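PDB 4JJO: cellulose binding protein from Clavibacter michiganensis, which binds polysaccharide as the two-domain expansin module of a larger, probably cellulose-hydrolysing enzyme, and is associated with plant cell-wall loosening. Local coordinates for residues H9-G13 with M33-V37; A47-L52 with R62-A66; V74-D78 with P96-V100; N22-P26 with L125-N129. All blocks are in the same frame, centred on the assembly; numbering follows the deposited sequence. Where two conformers were deposited one is given.

Contact 1 (H9-G13 with M33-V37)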
# COMPACT_ATOMS: atom_id res chain seq x y z
N HIS A 9 18.15 -6.48 5.99
CA HIS A 9 16.89 -6.97 6.53
C HIS A 9 16.50 -6.31 7.85
O HIS A 9 17.35 -5.84 8.60
CB HIS A 9 16.92 -8.49 6.70
CG HIS A 9 18.05 -8.99 7.54
ND1 HIS A 9 18.02 -8.98 8.92
CD2 HIS A 9 19.24 -9.53 7.20
CE1 HIS A 9 19.14 -9.49 9.39
NE2 HIS A 9 19.90 -9.83 8.37
N TYR A 10 15.20 -6.29 8.11
CA TYR A 10 14.65 -5.79 9.37
C TYR A 10 13.35 -6.52 9.65
O TYR A 10 12.94 -7.39 8.88
CB TYR A 10 14.42 -4.28 9.29
CG TYR A 10 13.07 -3.89 8.71
CD1 TYR A 10 12.15 -3.19 9.48
CD2 TYR A 10 12.73 -4.22 7.41
CE1 TYR A 10 10.92 -2.83 8.96
CE2 TYR A 10 11.50 -3.86 6.89
CZ TYR A 10 10.61 -3.17 7.67
OH TYR A 10 9.38 -2.80 7.16
N SER A 11 12.70 -6.18 10.76
CA SER A 11 11.44 -6.84 11.11
C SER A 11 10.45 -5.88 11.75
O SER A 11 10.80 -5.08 12.62
CB SER A 11 11.70 -8.01 12.06
OG SER A 11 10.58 -8.87 12.11
N LEU A 12 9.19 -5.97 11.31
CA LEU A 12 8.09 -5.30 11.98
C LEU A 12 7.55 -6.20 13.09
O LEU A 12 6.66 -5.80 13.85
CB LEU A 12 6.98 -4.99 10.98
CG LEU A 12 7.30 -3.92 9.94
CD1 LEU A 12 6.16 -3.78 8.95
CD2 LEU A 12 7.58 -2.59 10.63
N GLY A 13 8.09 -7.41 13.17
CA GLY A 13 7.64 -8.39 14.14
C GLY A 13 6.20 -8.80 13.92
O GLY A 13 5.71 -8.86 12.79
N MET A 33 6.18 -11.36 3.71
CA MET A 33 6.96 -10.86 2.58
C MET A 33 6.64 -9.39 2.36
O MET A 33 5.66 -9.04 1.71
CB MET A 33 6.65 -11.67 1.33
CG MET A 33 7.01 -13.15 1.44
SD MET A 33 8.78 -13.42 1.70
CE MET A 33 8.82 -15.19 1.95
N TYR A 34 7.48 -8.53 2.92
CA TYR A 34 7.29 -7.10 2.82
C TYR A 34 8.64 -6.39 2.76
O TYR A 34 9.68 -7.03 2.91
CB TYR A 34 6.47 -6.58 4.00
CG TYR A 34 7.05 -6.90 5.36
CD1 TYR A 34 7.94 -6.03 5.97
CD2 TYR A 34 6.70 -8.06 6.03
CE1 TYR A 34 8.47 -6.32 7.22
CE2 TYR A 34 7.22 -8.35 7.27
CZ TYR A 34 8.10 -7.48 7.86
OH TYR A 34 8.63 -7.77 9.10
N VAL A 35 8.61 -5.08 2.56
CA VAL A 35 9.84 -4.33 2.35
C VAL A 35 9.66 -2.87 2.70
O VAL A 35 8.57 -2.31 2.57
CB VAL A 35 10.29 -4.44 0.88
CG1 VAL A 35 9.25 -3.82 -0.04
CG2 VAL A 35 11.65 -3.78 0.68
N ALA A 36 10.75 -2.25 3.18
CA ALA A 36 10.80 -0.82 3.37
C ALA A 36 11.67 -0.23 2.27
O ALA A 36 12.76 -0.73 1.99
CB ALA A 36 11.38 -0.49 4.73
N VAL A 37 11.18 0.83 1.64
CA VAL A 37 11.87 1.42 0.50
C VAL A 37 12.38 2.82 0.81
O VAL A 37 11.89 3.48 1.72
CB VAL A 37 10.96 1.48 -0.74
CG1 VAL A 37 10.59 0.07 -1.20
CG2 VAL A 37 9.71 2.30 -0.46
O HOH W 1 7.42 -9.63 10.60
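A tyrosine hydroxyl, not a backbone carbonyl, receives the peptide N-H of Leu12: Leu12 N lies 2.9 Å from Tyr34 OH and the bond is nearly straight, at 172°. Tyr34 OH is also 2.7 Å from water 1, which donates to Gly13 O at 2.9 Å, so one side chain holds the turn both directly and through solvent. The turn is also braced from within, because Ser11 OG accepts from Gly13 N at 3.1 Å in an ST turn, and the positive phi of Gly13 suits glycine. Beside it, the edge of the Tyr34 ring points at the face of the Tyr10 ring in an offset T-shaped pair, with centroids 5.8 Å apart and planes at 89°. Tyr10 CE2 meets Ala36 CB at 4.0 Å, and Leu12 CG reaches Tyr34 CE1 at 3.8 Å. Strands 3-10 and 34-38 are not adjacent: strand 76-80 runs between them, Leu79 pairing with Tyr10 and Ser80 with Tyr34, in the six-stranded double-psi beta-barrel of the first expansin domain.

Contact 2 (A47-L52 with R62-A66)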
# COMPACT_ATOMS: atom_id res chain seq x y z
N ALA A 47 3.83 4.69 -3.06
CA ALA A 47 4.30 3.33 -3.33
C ALA A 47 3.60 2.30 -2.45
O ALA A 47 3.67 1.10 -2.71
CB ALA A 47 5.80 3.24 -3.14
N CYS A 48 2.92 2.77 -1.40
CA CYS A 48 2.26 1.86 -0.48
C CYS A 48 1.29 0.94 -1.21
O CYS A 48 0.53 1.38 -2.07
CB CYS A 48 1.52 2.64 0.60
SG CYS A 48 2.63 3.49 1.73
N GLY A 49 1.33 -0.34 -0.86
CA GLY A 49 0.42 -1.32 -1.42
C GLY A 49 0.92 -1.97 -2.70
O GLY A 49 0.38 -3.00 -3.12
N THR A 50 1.93 -1.38 -3.32
CA THR A 50 2.50 -1.96 -4.53
C THR A 50 3.42 -3.11 -4.18
O THR A 50 3.77 -3.32 -3.02
CB THR A 50 3.27 -0.92 -5.37
OG1 THR A 50 4.46 -0.51 -4.68
CG2 THR A 50 2.40 0.29 -5.68
N PHE A 51 3.82 -3.86 -5.20
CA PHE A 51 4.64 -5.05 -4.99
C PHE A 51 5.91 -4.99 -5.82
O PHE A 51 5.90 -4.50 -6.95
CB PHE A 51 3.84 -6.30 -5.35
CG PHE A 51 2.75 -6.62 -4.37
CD1 PHE A 51 2.91 -7.62 -3.43
CD2 PHE A 51 1.56 -5.92 -4.39
CE1 PHE A 51 1.91 -7.91 -2.52
CE2 PHE A 51 0.55 -6.21 -3.49
CZ PHE A 51 0.72 -7.21 -2.55
N LEU A 52 7.00 -5.48 -5.24
CA LEU A 52 8.27 -5.60 -5.95
C LEU A 52 8.59 -7.07 -6.14
O LEU A 52 8.42 -7.87 -5.22
CB LEU A 52 9.40 -4.97 -5.14
CG LEU A 52 9.22 -3.54 -4.63
CD1 LEU A 52 10.44 -3.12 -3.81
CD2 LEU A 52 9.00 -2.58 -5.78
N ARG A 62 8.44 -12.09 -4.18
CA ARG A 62 7.57 -10.93 -4.30
C ARG A 62 7.29 -10.35 -2.91
O ARG A 62 6.94 -11.09 -1.99
CB ARG A 62 6.26 -11.32 -4.98
CG ARG A 62 5.27 -10.17 -5.13
CD ARG A 62 4.18 -10.53 -6.13
NE ARG A 62 4.71 -10.68 -7.47
CZ ARG A 62 3.98 -10.87 -8.56
NH1 ARG A 62 2.66 -10.93 -8.48
NH2 ARG A 62 4.57 -11.00 -9.74
N VAL A 63 7.47 -9.04 -2.77
CA VAL A 63 7.25 -8.38 -1.49
C VAL A 63 6.31 -7.19 -1.62
O VAL A 63 6.30 -6.49 -2.63
CB VAL A 63 8.59 -7.90 -0.87
CG1 VAL A 63 9.44 -9.08 -0.45
CG2 VAL A 63 9.34 -7.00 -1.84
N GLN A 64 5.50 -6.97 -0.59
CA GLN A 64 4.61 -5.83 -0.53
C GLN A 64 5.34 -4.63 0.06
O GLN A 64 5.97 -4.73 1.11
CB GLN A 64 3.38 -6.15 0.33
CG GLN A 64 2.43 -4.97 0.52
CD GLN A 64 1.18 -5.31 1.33
OE1 GLN A 64 0.25 -4.51 1.40
NE2 GLN A 64 1.16 -6.49 1.94
N VAL A 65 5.26 -3.49 -0.62
CA VAL A 65 5.84 -2.27 -0.10
C VAL A 65 4.99 -1.81 1.08
O VAL A 65 3.81 -1.49 0.91
CB VAL A 65 5.91 -1.16 -1.16
CG1 VAL A 65 6.31 0.16 -0.52
CG2 VAL A 65 6.89 -1.54 -2.26
N ALA A 66 5.59 -1.77 2.26
CA ALA A 66 4.83 -1.56 3.49
C ALA A 66 5.40 -0.47 4.37
O ALA A 66 4.79 -0.10 5.37
CB ALA A 66 4.79 -2.86 4.27
O HOH W 2 -1.05 -4.42 -1.14
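Ala47 opens a type II turn that ends at Thr50, and its carbonyl does double duty: Ala47 O takes Thr50 N at 3.1 Å and Thr50 OG1 at 2.7 Å. Its methyl rests against Val65 of the partner strand, Ala47 CB 4.1 Å from Val65 CG1. Cys48 turns its side chain away from residues 62-66, into the disulfide with Cys23. At Gly49 the backbone adopts a positive phi that a side chain would oppose, and Gly49 N donates to Val65 O at 3.3 Å, while water 2 bridges Gly49 O (2.8 Å) and Gln64 OE1 (2.9 Å). Thr50 then accepts from Val65 N through its carbonyl O at 2.8 Å, which brings the chain into register. Phe51 faces Gln64 as a non-hydrogen-bonded pair, CA to CA 4.5 Å; its ring covers Gln64, whose CA makes an off-centre CH-pi contact 4.2 Å from the ring centroid. Leu52 closes a hydrogen-bonded pair with Val63: Leu52 N to Val63 O and Val63 N to Leu52 O both measure 2.9 Å. On this opposite, inward face Leu52 CG also packs on Val65 CG2 at 3.9 Å, joining Val35 in the core. Strands 51-56 and 59-69 thus form an antiparallel beta hairpin, entered through a disulfide-anchored beta turn, in the wall of the double-psi beta-barrel.

Contact 3 (V74-D78 with P96-V100)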
# COMPACT_ATOMS: atom_id res chain seq x y z
N VAL A 74 18.49 5.04 -2.95
CA VAL A 74 17.68 4.43 -3.99
C VAL A 74 18.40 3.17 -4.45
O VAL A 74 19.61 3.19 -4.67
CB VAL A 74 17.49 5.38 -5.19
CG1 VAL A 74 16.65 4.71 -6.27
CG2 VAL A 74 16.84 6.68 -4.75
N GLY A 75 17.67 2.07 -4.58
CA GLY A 75 18.26 0.79 -4.93
C GLY A 75 18.52 -0.09 -3.73
O GLY A 75 18.80 -1.28 -3.87
N HIS A 76 18.43 0.49 -2.54
CA HIS A 76 18.69 -0.25 -1.30
C HIS A 76 17.38 -0.58 -0.59
O HIS A 76 16.74 0.30 -0.02
CB HIS A 76 19.61 0.56 -0.39
CG HIS A 76 19.82 -0.07 0.96
ND1 HIS A 76 20.61 0.52 1.93
CD2 HIS A 76 19.36 -1.21 1.50
CE1 HIS A 76 20.63 -0.24 3.00
NE2 HIS A 76 19.88 -1.30 2.77
N LEU A 77 16.99 -1.85 -0.64
CA LEU A 77 15.77 -2.30 0.02
C LEU A 77 16.06 -2.81 1.42
O LEU A 77 17.10 -3.42 1.68
CB LEU A 77 15.11 -3.43 -0.78
CG LEU A 77 14.63 -3.17 -2.20
CD1 LEU A 77 13.99 -4.43 -2.75
CD2 LEU A 77 13.64 -2.01 -2.25
N ASP A 78 15.13 -2.56 2.34
CA ASP A 78 15.18 -3.16 3.66
C ASP A 78 14.11 -4.25 3.70
O ASP A 78 12.93 -3.97 3.93
CB ASP A 78 14.93 -2.10 4.74
CG ASP A 78 15.73 -2.35 6.00
OD1 ASP A 78 16.58 -3.27 6.00
OD2 ASP A 78 15.51 -1.63 7.00
N PRO A 96 23.45 -8.50 -2.89
CA PRO A 96 23.13 -7.76 -4.11
C PRO A 96 21.80 -8.24 -4.69
O PRO A 96 21.51 -9.44 -4.65
CB PRO A 96 24.29 -8.10 -5.05
CG PRO A 96 24.76 -9.43 -4.60
CD PRO A 96 24.46 -9.54 -3.12
N ILE A 97 21.01 -7.31 -5.21
CA ILE A 97 19.70 -7.64 -5.75
C ILE A 97 19.42 -6.82 -7.00
O ILE A 97 20.10 -5.83 -7.28
CB ILE A 97 18.58 -7.35 -4.73
CG1 ILE A 97 18.58 -5.87 -4.36
CG2 ILE A 97 18.75 -8.19 -3.48
CD1 ILE A 97 17.31 -5.40 -3.71
N SER A 98 18.41 -7.26 -7.75
CA SER A 98 17.80 -6.42 -8.77
C SER A 98 16.29 -6.51 -8.55
O SER A 98 15.80 -7.53 -8.07
CB SER A 98 18.16 -6.90 -10.17
OG SER A 98 17.48 -8.10 -10.49
N TYR A 99 15.55 -5.46 -8.87
CA TYR A 99 14.11 -5.51 -8.67
C TYR A 99 13.30 -4.65 -9.63
O TYR A 99 13.80 -3.68 -10.21
CB TYR A 99 13.73 -5.19 -7.22
CG TYR A 99 14.15 -3.82 -6.73
CD1 TYR A 99 13.26 -2.75 -6.76
CD2 TYR A 99 15.42 -3.60 -6.20
CE1 TYR A 99 13.63 -1.50 -6.29
CE2 TYR A 99 15.79 -2.35 -5.73
CZ TYR A 99 14.89 -1.31 -5.78
OH TYR A 99 15.26 -0.07 -5.32
N VAL A 100 12.04 -5.03 -9.77
CA VAL A 100 11.07 -4.29 -10.57
C VAL A 100 9.80 -4.15 -9.77
O VAL A 100 9.50 -4.96 -8.90
CB VAL A 100 10.72 -5.04 -11.87
CG1 VAL A 100 11.91 -5.05 -12.82
CG2 VAL A 100 10.25 -6.45 -11.57
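Tyr99, Leu77 and Gly75 account for most of the surface buried here, and they meet inside the barrel between strands that cross almost at right angles. The axes of 76-78 and 96-100 approach to 8.7 Å at 94°, too far apart for backbone pairing, so side chains fill the gap. Tyr99 gives up the largest area. Leu77 lies over one face of its ring: Leu77 CD1 is 4.0 Å from the Tyr99 ring centroid and only 17° off the ring normal, a clear CH-pi contact, and Leu77 CG stands 3.8 Å from Tyr99 CE2. Leu77 CD1 also touches Ile97 CD1 at 3.6 Å, so the leucine end is shared between two residues that project inward from the same strand. Gly75 receives the far end of the tyrosine, with Gly75 CA just 3.1 Å from Tyr99 OH. The backbone angles of Gly75 would jam a CB against the preceding carbonyl, which calls for glycine. Glu41 ties the two together, its carboxylate taking hydrogen bonds with both Tyr99 OH and Gly75 N. Around this cluster, strand 3-10 lies between the two strands in the sheet, pairing with Leu77 through Arg6 and Thr8 and with Ile97 through Gly5. Leu52 and Val54 of strand 51-56, with Val35 and Val37 of strand 34-38, pack against Leu77 from the rest of the barrel.

Contact 4 (N22-P26 with L125-N129)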
# COMPACT_ATOMS: atom_id res chain seq x y z
N ASN A 22 5.17 2.47 7.82
CA ASN A 22 4.78 3.84 7.52
C ASN A 22 3.51 3.88 6.68
O ASN A 22 2.77 4.86 6.70
CB ASN A 22 5.92 4.58 6.82
CG ASN A 22 5.87 6.08 7.05
OD1 ASN A 22 4.80 6.66 7.25
ND2 ASN A 22 7.04 6.71 7.04
N CYS A 23 3.26 2.80 5.94
CA CYS A 23 2.07 2.69 5.11
C CYS A 23 0.80 2.39 5.93
O CYS A 23 -0.30 2.37 5.38
CB CYS A 23 2.26 1.59 4.06
SG CYS A 23 3.48 1.98 2.79
N SER A 24 0.97 2.16 7.23
CA SER A 24 -0.16 1.90 8.12
C SER A 24 -1.05 0.75 7.65
O SER A 24 -2.28 0.87 7.64
CB SER A 24 -1.00 3.17 8.29
OG SER A 24 -0.19 4.26 8.68
N MET A 25 -0.44 -0.36 7.27
CA MET A 25 -1.19 -1.53 6.85
C MET A 25 -1.98 -2.10 8.03
O MET A 25 -1.50 -2.09 9.16
CB MET A 25 -0.24 -2.59 6.30
CG MET A 25 0.52 -2.17 5.04
SD MET A 25 -0.57 -1.60 3.72
CE MET A 25 0.59 -1.49 2.36
N PRO A 26 -3.19 -2.61 7.76
CA PRO A 26 -4.00 -3.20 8.83
C PRO A 26 -3.26 -4.35 9.52
O PRO A 26 -3.46 -4.59 10.71
CB PRO A 26 -5.23 -3.73 8.10
CG PRO A 26 -5.31 -2.95 6.84
CD PRO A 26 -3.90 -2.62 6.46
N LEU A 125 -9.42 7.74 4.56
CA LEU A 125 -9.68 6.47 3.90
C LEU A 125 -8.38 5.83 3.46
O LEU A 125 -7.48 6.50 2.95
CB LEU A 125 -10.58 6.64 2.68
CG LEU A 125 -11.99 7.21 2.86
CD1 LEU A 125 -12.72 7.13 1.53
CD2 LEU A 125 -12.75 6.46 3.93
N GLN A 126 -8.29 4.52 3.65
CA GLN A 126 -7.17 3.75 3.14
C GLN A 126 -7.68 2.78 2.09
O GLN A 126 -8.66 2.06 2.31
CB GLN A 126 -6.51 2.99 4.28
CG GLN A 126 -5.42 2.04 3.84
CD GLN A 126 -4.73 1.38 5.01
OE1 GLN A 126 -5.37 0.75 5.85
NE2 GLN A 126 -3.41 1.55 5.09
N VAL A 127 -7.03 2.77 0.93
CA VAL A 127 -7.41 1.88 -0.15
C VAL A 127 -6.49 0.68 -0.18
O VAL A 127 -5.27 0.81 -0.29
CB VAL A 127 -7.36 2.58 -1.51
CG1 VAL A 127 -7.83 1.64 -2.61
CG2 VAL A 127 -8.22 3.84 -1.49
N LEU A 128 -7.08 -0.50 -0.07
CA LEU A 128 -6.33 -1.74 -0.01
C LEU A 128 -6.49 -2.53 -1.30
O LEU A 128 -7.59 -2.59 -1.87
CB LEU A 128 -6.80 -2.58 1.18
CG LEU A 128 -6.69 -1.85 2.52
CD1 LEU A 128 -7.61 -2.47 3.56
CD2 LEU A 128 -5.25 -1.86 3.01
N ASN A 129 -5.40 -3.11 -1.78
CA ASN A 129 -5.43 -4.06 -2.89
C ASN A 129 -5.71 -3.43 -4.26
O ASN A 129 -6.21 -4.10 -5.17
CB ASN A 129 -6.46 -5.14 -2.60
CG ASN A 129 -6.27 -5.77 -1.23
OD1 ASN A 129 -5.15 -6.04 -0.81
ND2 ASN A 129 -7.37 -5.98 -0.52
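This is an interdomain contact, in which a loop of the double-psi beta-barrel meets a strand of the second, beta-sandwich domain typical of expansins. Residues 22-26 belong to the connection between strands 3-10 and 34-38, whereas residues 125-129 lie on strand 124-128 of the C-terminal domain. The surface buried is modest, 173 Å² over both sides, but four of the six touching residues are buried in the whole chain. Gln126 carries most of the contact from its side: its extended side chain (chi1 and chi2 both t) reaches across to the loop backbone. The left-handed backbone conformation of Ser24 belongs to the bend that exposes its carbonyl to this amide. Both residues have further hydrogen bonds to the second domain: Gln126 OE1 with Arg113 NH2, and Ser24 OG with Tyr153 O. The disulfide of Cys23 to Cys48 fastens the loop to its own barrel. Next to the polar link sits a small apolar patch, where Pro26 CD lies 3.8 Å from Leu128 CD2. The one hydrogen bond joining the two segments is Gln126 NE2 to Ser24 O, 2.9 Å long with an angle of 160° at the hydrogen.

How the contacts relate
Contacts 1, 2 and 3 follow one another along the chain and share the closed barrel of the first domain, their centres 11 to 13 Å apart. Strands 34-38 and 59-69 join contacts 1 and 2 by backbone pairing, Val35 N to Gln64 O at 3.0 Å. Ala36 N to Asp78 O at 2.9 Å joins contacts 1 and 3, and Leu52 packs on Leu77 between contacts 2 and 3. Contact 4 spans nearly a hundred residues, enclosing contacts 2 and 3 and interleaving with contact 1. Through the Cys23-Cys48 disulfide it meets contact 2, about 11 Å away between centres, so the domain interface is tied directly to the barrel.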